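Local coordinates for protein gamma-glutamyl phosphate reductase (Thermotoga maritima, PDB 1O20) that probably catalyses the NADPH-dependent reduction of L-glutamyl phosphate to glutamate semialdehyde, releasing phosphate, in the second step of proline biosynthesis from glutamate, at residues 50-55 with 173-178; 247-252 with 281-286. All coordinates share one frame; numbering follows the deposited sequence.

Contact 1: 50-55 with 173-178; sequences DERRKE and IREALK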
# COMPACT_ATOMS: atom_id res chain seq x y z
N ASP A 50 -16.44 13.42 -13.52
CA ASP A 50 -17.89 13.58 -13.42
C ASP A 50 -18.52 13.79 -14.80
O ASP A 50 -19.45 13.11 -15.18
CB ASP A 50 -18.24 14.75 -12.49
CG ASP A 50 -19.74 14.88 -12.20
OD1 ASP A 50 -20.43 13.85 -12.00
OD2 ASP A 50 -20.33 15.99 -12.17
N GLU A 51 -17.95 14.72 -15.56
CA GLU A 51 -18.41 15.04 -16.90
C GLU A 51 -18.20 13.94 -17.95
O GLU A 51 -18.91 13.94 -18.94
CB GLU A 51 -17.64 16.25 -17.42
CG GLU A 51 -18.05 17.59 -16.83
CD GLU A 51 -17.08 18.72 -17.19
OE1 GLU A 51 -16.51 18.77 -18.33
OE2 GLU A 51 -16.87 19.57 -16.30
N ARG A 52 -17.20 13.07 -17.77
CA ARG A 52 -16.83 12.09 -18.80
C ARG A 52 -17.27 10.69 -18.41
O ARG A 52 -16.77 9.70 -18.94
CB ARG A 52 -15.31 12.12 -19.11
CG ARG A 52 -14.78 13.40 -19.75
CD ARG A 52 -15.39 13.78 -21.06
NE ARG A 52 -14.86 15.04 -21.59
CZ ARG A 52 -15.26 15.58 -22.73
NH1 ARG A 52 -16.21 15.01 -23.47
NH2 ARG A 52 -14.70 16.71 -23.16
N ARG A 53 -18.24 10.62 -17.51
CA ARG A 53 -18.79 9.36 -17.05
C ARG A 53 -19.11 8.45 -18.18
O ARG A 53 -18.73 7.28 -18.18
CB ARG A 53 -20.10 9.59 -16.32
CG ARG A 53 -19.95 9.89 -14.91
CD ARG A 53 -21.27 10.26 -14.22
NE ARG A 53 -20.86 10.86 -12.96
CZ ARG A 53 -20.56 10.18 -11.87
NH1 ARG A 53 -20.65 8.86 -11.83
NH2 ARG A 53 -20.14 10.84 -10.81
N LYS A 54 -19.86 8.99 -19.13
CA LYS A 54 -20.34 8.25 -20.29
C LYS A 54 -19.17 7.59 -21.04
O LYS A 54 -19.20 6.39 -21.32
CB LYS A 54 -21.08 9.22 -21.22
CG LYS A 54 -22.62 9.13 -21.16
CD LYS A 54 -23.27 9.18 -19.75
CE LYS A 54 -24.81 9.45 -19.88
NZ LYS A 54 -25.71 8.35 -19.29
N GLU A 55 -18.17 8.41 -21.38
CA GLU A 55 -17.00 7.95 -22.10
C GLU A 55 -16.26 6.87 -21.29
O GLU A 55 -15.87 5.84 -21.82
CB GLU A 55 -16.04 9.13 -22.42
CG GLU A 55 -16.54 10.08 -23.52
CD GLU A 55 -17.47 11.21 -23.03
OE1 GLU A 55 -17.90 11.24 -21.82
OE2 GLU A 55 -17.77 12.10 -23.88
N ILE A 173 -8.30 13.25 -17.07
CA ILE A 173 -7.31 13.86 -16.20
C ILE A 173 -6.56 14.97 -16.95
O ILE A 173 -6.43 16.08 -16.43
CB ILE A 173 -6.29 12.78 -15.68
CG1 ILE A 173 -6.97 11.82 -14.67
CG2 ILE A 173 -5.05 13.47 -15.12
CD1 ILE A 173 -6.14 10.53 -14.28
N ARG A 174 -6.08 14.67 -18.16
CA ARG A 174 -5.27 15.64 -18.94
C ARG A 174 -6.13 16.83 -19.43
O ARG A 174 -5.66 17.95 -19.57
CB ARG A 174 -4.62 14.94 -20.12
CG ARG A 174 -3.52 14.00 -19.70
CD ARG A 174 -3.06 13.06 -20.80
NE ARG A 174 -2.52 13.74 -21.98
CZ ARG A 174 -1.25 13.98 -22.24
NH1 ARG A 174 -0.31 13.70 -21.37
NH2 ARG A 174 -0.92 14.57 -23.38
N GLU A 175 -7.40 16.57 -19.71
CA GLU A 175 -8.34 17.65 -20.03
C GLU A 175 -8.40 18.62 -18.86
O GLU A 175 -8.45 19.82 -19.04
CB GLU A 175 -9.75 17.14 -20.21
CG GLU A 175 -10.15 16.69 -21.57
CD GLU A 175 -11.66 16.43 -21.58
OE1 GLU A 175 -12.42 17.40 -21.81
OE2 GLU A 175 -12.06 15.28 -21.33
N ALA A 176 -8.43 18.08 -17.63
CA ALA A 176 -8.45 18.94 -16.46
C ALA A 176 -7.15 19.72 -16.35
O ALA A 176 -7.18 20.90 -16.07
CB ALA A 176 -8.68 18.16 -15.22
N LEU A 177 -6.02 19.06 -16.55
CA LEU A 177 -4.71 19.68 -16.36
C LEU A 177 -4.53 20.84 -17.32
O LEU A 177 -3.92 21.86 -16.98
CB LEU A 177 -3.57 18.65 -16.60
CG LEU A 177 -3.40 17.54 -15.56
CD1 LEU A 177 -2.17 16.73 -15.83
CD2 LEU A 177 -3.35 18.11 -14.19
N LYS A 178 -5.04 20.66 -18.53
CA LYS A 178 -4.98 21.67 -19.58
C LYS A 178 -5.66 23.00 -19.17
O LYS A 178 -5.38 24.01 -19.75
CB LYS A 178 -5.68 21.16 -20.85
CG LYS A 178 -4.75 20.76 -21.99
CD LYS A 178 -5.16 21.43 -23.32
CE LYS A 178 -6.33 20.74 -24.02
NZ LYS A 178 -6.19 20.83 -25.55

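Contact 2: 247-252 with 281-286; sequences ADLKKA and KEFLPV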
# COMPACT_ATOMS: atom_id res chain seq x y z
N ALA A 247 -3.96 -12.82 28.23
CA ALA A 247 -4.96 -12.16 27.39
C ALA A 247 -6.37 -12.35 27.93
O ALA A 247 -6.72 -13.41 28.44
CB ALA A 247 -4.92 -12.69 25.99
N ASP A 248 -7.17 -11.31 27.79
CA ASP A 248 -8.60 -11.36 27.96
C ASP A 248 -9.17 -12.16 26.80
O ASP A 248 -9.31 -11.65 25.68
CB ASP A 248 -9.16 -9.93 27.97
CG ASP A 248 -10.66 -9.89 28.27
OD1 ASP A 248 -11.38 -10.84 27.98
OD2 ASP A 248 -11.21 -8.93 28.81
N LEU A 249 -9.49 -13.42 27.06
CA LEU A 249 -9.86 -14.38 26.03
C LEU A 249 -11.19 -14.06 25.35
O LEU A 249 -11.40 -14.37 24.18
CB LEU A 249 -9.86 -15.81 26.62
CG LEU A 249 -8.52 -16.23 27.26
CD1 LEU A 249 -8.58 -17.62 27.81
CD2 LEU A 249 -7.34 -16.10 26.29
N LYS A 250 -12.08 -13.43 26.09
CA LYS A 250 -13.35 -13.00 25.54
C LYS A 250 -13.17 -11.89 24.52
O LYS A 250 -13.80 -11.91 23.47
CB LYS A 250 -14.28 -12.52 26.67
CG LYS A 250 -15.21 -13.59 27.15
N LYS A 251 -12.32 -10.90 24.84
CA LYS A 251 -12.10 -9.79 23.92
C LYS A 251 -11.17 -10.20 22.79
O LYS A 251 -11.21 -9.62 21.72
CB LYS A 251 -11.58 -8.56 24.66
CG LYS A 251 -12.58 -7.94 25.71
CD LYS A 251 -11.96 -6.71 26.41
CE LYS A 251 -12.95 -5.87 27.23
NZ LYS A 251 -12.20 -4.76 27.92
N ALA A 252 -10.35 -11.23 23.02
CA ALA A 252 -9.39 -11.75 22.03
C ALA A 252 -10.10 -12.31 20.82
O ALA A 252 -9.65 -12.18 19.68
CB ALA A 252 -8.56 -12.85 22.67
N LYS A 281 -5.53 -25.37 26.07
CA LYS A 281 -6.61 -26.35 26.33
C LYS A 281 -7.96 -25.70 26.44
O LYS A 281 -8.93 -26.26 25.97
CB LYS A 281 -6.36 -27.18 27.59
CG LYS A 281 -5.17 -28.11 27.48
CD LYS A 281 -5.19 -29.19 28.54
CE LYS A 281 -3.81 -29.86 28.65
N GLU A 282 -8.02 -24.52 27.06
CA GLU A 282 -9.26 -23.76 27.25
C GLU A 282 -9.65 -22.97 26.00
O GLU A 282 -10.82 -22.88 25.67
CB GLU A 282 -9.10 -22.73 28.40
CG GLU A 282 -10.35 -21.91 28.74
CD GLU A 282 -10.12 -20.67 29.61
OE1 GLU A 282 -9.02 -20.48 30.23
OE2 GLU A 282 -11.05 -19.86 29.66
N PHE A 283 -8.66 -22.37 25.33
CA PHE A 283 -8.93 -21.34 24.34
C PHE A 283 -9.06 -21.95 22.94
O PHE A 283 -9.92 -21.52 22.18
CB PHE A 283 -7.80 -20.26 24.34
CG PHE A 283 -8.07 -19.10 23.41
CD1 PHE A 283 -9.16 -18.29 23.62
CD2 PHE A 283 -7.28 -18.87 22.30
CE1 PHE A 283 -9.47 -17.28 22.75
CE2 PHE A 283 -7.59 -17.87 21.41
CZ PHE A 283 -8.69 -17.07 21.65
N LEU A 284 -8.26 -22.97 22.62
CA LEU A 284 -8.29 -23.50 21.24
C LEU A 284 -9.66 -24.01 20.81
O LEU A 284 -10.09 -23.72 19.68
CB LEU A 284 -7.24 -24.56 20.97
CG LEU A 284 -5.80 -24.03 20.85
CD1 LEU A 284 -4.83 -25.17 20.82
CD2 LEU A 284 -5.62 -23.14 19.62
N PRO A 285 -10.36 -24.75 21.67
CA PRO A 285 -11.71 -25.22 21.29
C PRO A 285 -12.65 -24.07 20.97
O PRO A 285 -13.45 -24.17 20.05
CB PRO A 285 -12.16 -26.09 22.49
CG PRO A 285 -10.90 -26.53 23.10
CD PRO A 285 -9.92 -25.35 22.95
N VAL A 286 -12.50 -22.98 21.71
CA VAL A 286 -13.34 -21.80 21.51
C VAL A 286 -13.04 -21.07 20.22
O VAL A 286 -13.94 -20.82 19.44
CB VAL A 286 -13.26 -20.86 22.70
CG1 VAL A 286 -14.12 -19.59 22.45
CG2 VAL A 286 -13.76 -21.59 23.94

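Contact 1: 50-55 with 173-178
A surface salt-bridge network of Arg52, Glu175 and Glu55 ties the junction between helices 35-51 and 53-69 to helix 163-177. The latter is the helix of a beta-alpha-beta crossover from strand 154-157 to strand 187-189, in the Rossmann-like half of this aldehyde dehydrogenase fold. Arg52 and Glu175 are the two residues that touch, and their salt bridge dominates the contact; the two side chains cross at about a right angle. Arg52 leaves helical backbone angles between the two helices, where it is also the N-cap of the second. Its chain bends at chi2 (-60°), which brings the guanidinium edge to the carboxylate of Glu175. Arg52 NH2 reaches Glu175 OE1 at 2.7 Å, nearly straight, on the syn side but tilted out of the carboxylate plane, whereas NE of Arg52 makes a weak, bent bond to Glu175 OE2 at 2.8 Å. The guanidinium and carboxylate planes stand 52° apart, so this two-point grip is twisted. Nearby, Ile173 packs on Ile45 and Leu177 on Ala41, joining helix 163-177 to helix 35-51. The remaining guanidinium nitrogen, Arg52 NH1, meets Glu55 OE2 at the guanidinium edge, in its plane, in a weak bond of 3.3 Å.

Contact 2: 247-252 with 281-286
Asp248 OD1 accepts two backbone N-H groups and so caps the start of helix 249-261, whose Leu249 and Ala252 meet Phe283 of helix 277-293. The bond from Lys251 N to Asp248 OD1 is 3.3 Å long and fairly straight at 162°, yet it arrives from above the carboxylate plane; that from Lys250 N is weak and bent. Across the contact no hydrogen bond forms, and the contact is van der Waals packing, mostly apolar. Leu249 works with both branches: CD2 lies 3.9 Å from Phe283 CD1, while CD1 of Leu249 rests against the carboxylate of Glu282, 3.8 Å from OE1. With CG of Phe283 anti to its own backbone N (chi1 -175°), the ring extends between the helices. There its CE1 approaches the carbonyl oxygen of Leu249 obliquely, at 3.8 Å, and its CZ comes to 4.3 Å from Ala252 CB. Phe283 also touches Val253, Ile256 and, with Leu249, Val243 of strand 239-243. Replacing Phe283 by alanine would probably open a gap between the two helices and leave Leu249 CD2 and Ala252 CB without their aromatic partner. Helix 249-261 is the helix of the beta-alpha-beta crossover from strand 239-243 to its parallel neighbour 270-276, and it packs with helix 277-293 against the seven-stranded sheet of the aldehyde dehydrogenase catalytic domain.

Contact 1 closes along the chain before contact 2 opens, so the two stand in series. Their centres are 54 Å apart, their nearest atoms about 39 Å, and they lie on opposite sides of the chain's centre. They share no helix or sheet: contact 1 joins N-terminal helices to helix 163-177, which packs on strand 187-189 of the four-stranded parallel sheet, whereas contact 2 pairs helices beside the seven-stranded one. All four segments nevertheless belong to the aldehyde dehydrogenase-like part of the chain. The separation fits a two-lobed enzyme, with a probable cofactor-binding lobe and a catalytic lobe, each contact joining helices within its own lobe rather than bridging the two.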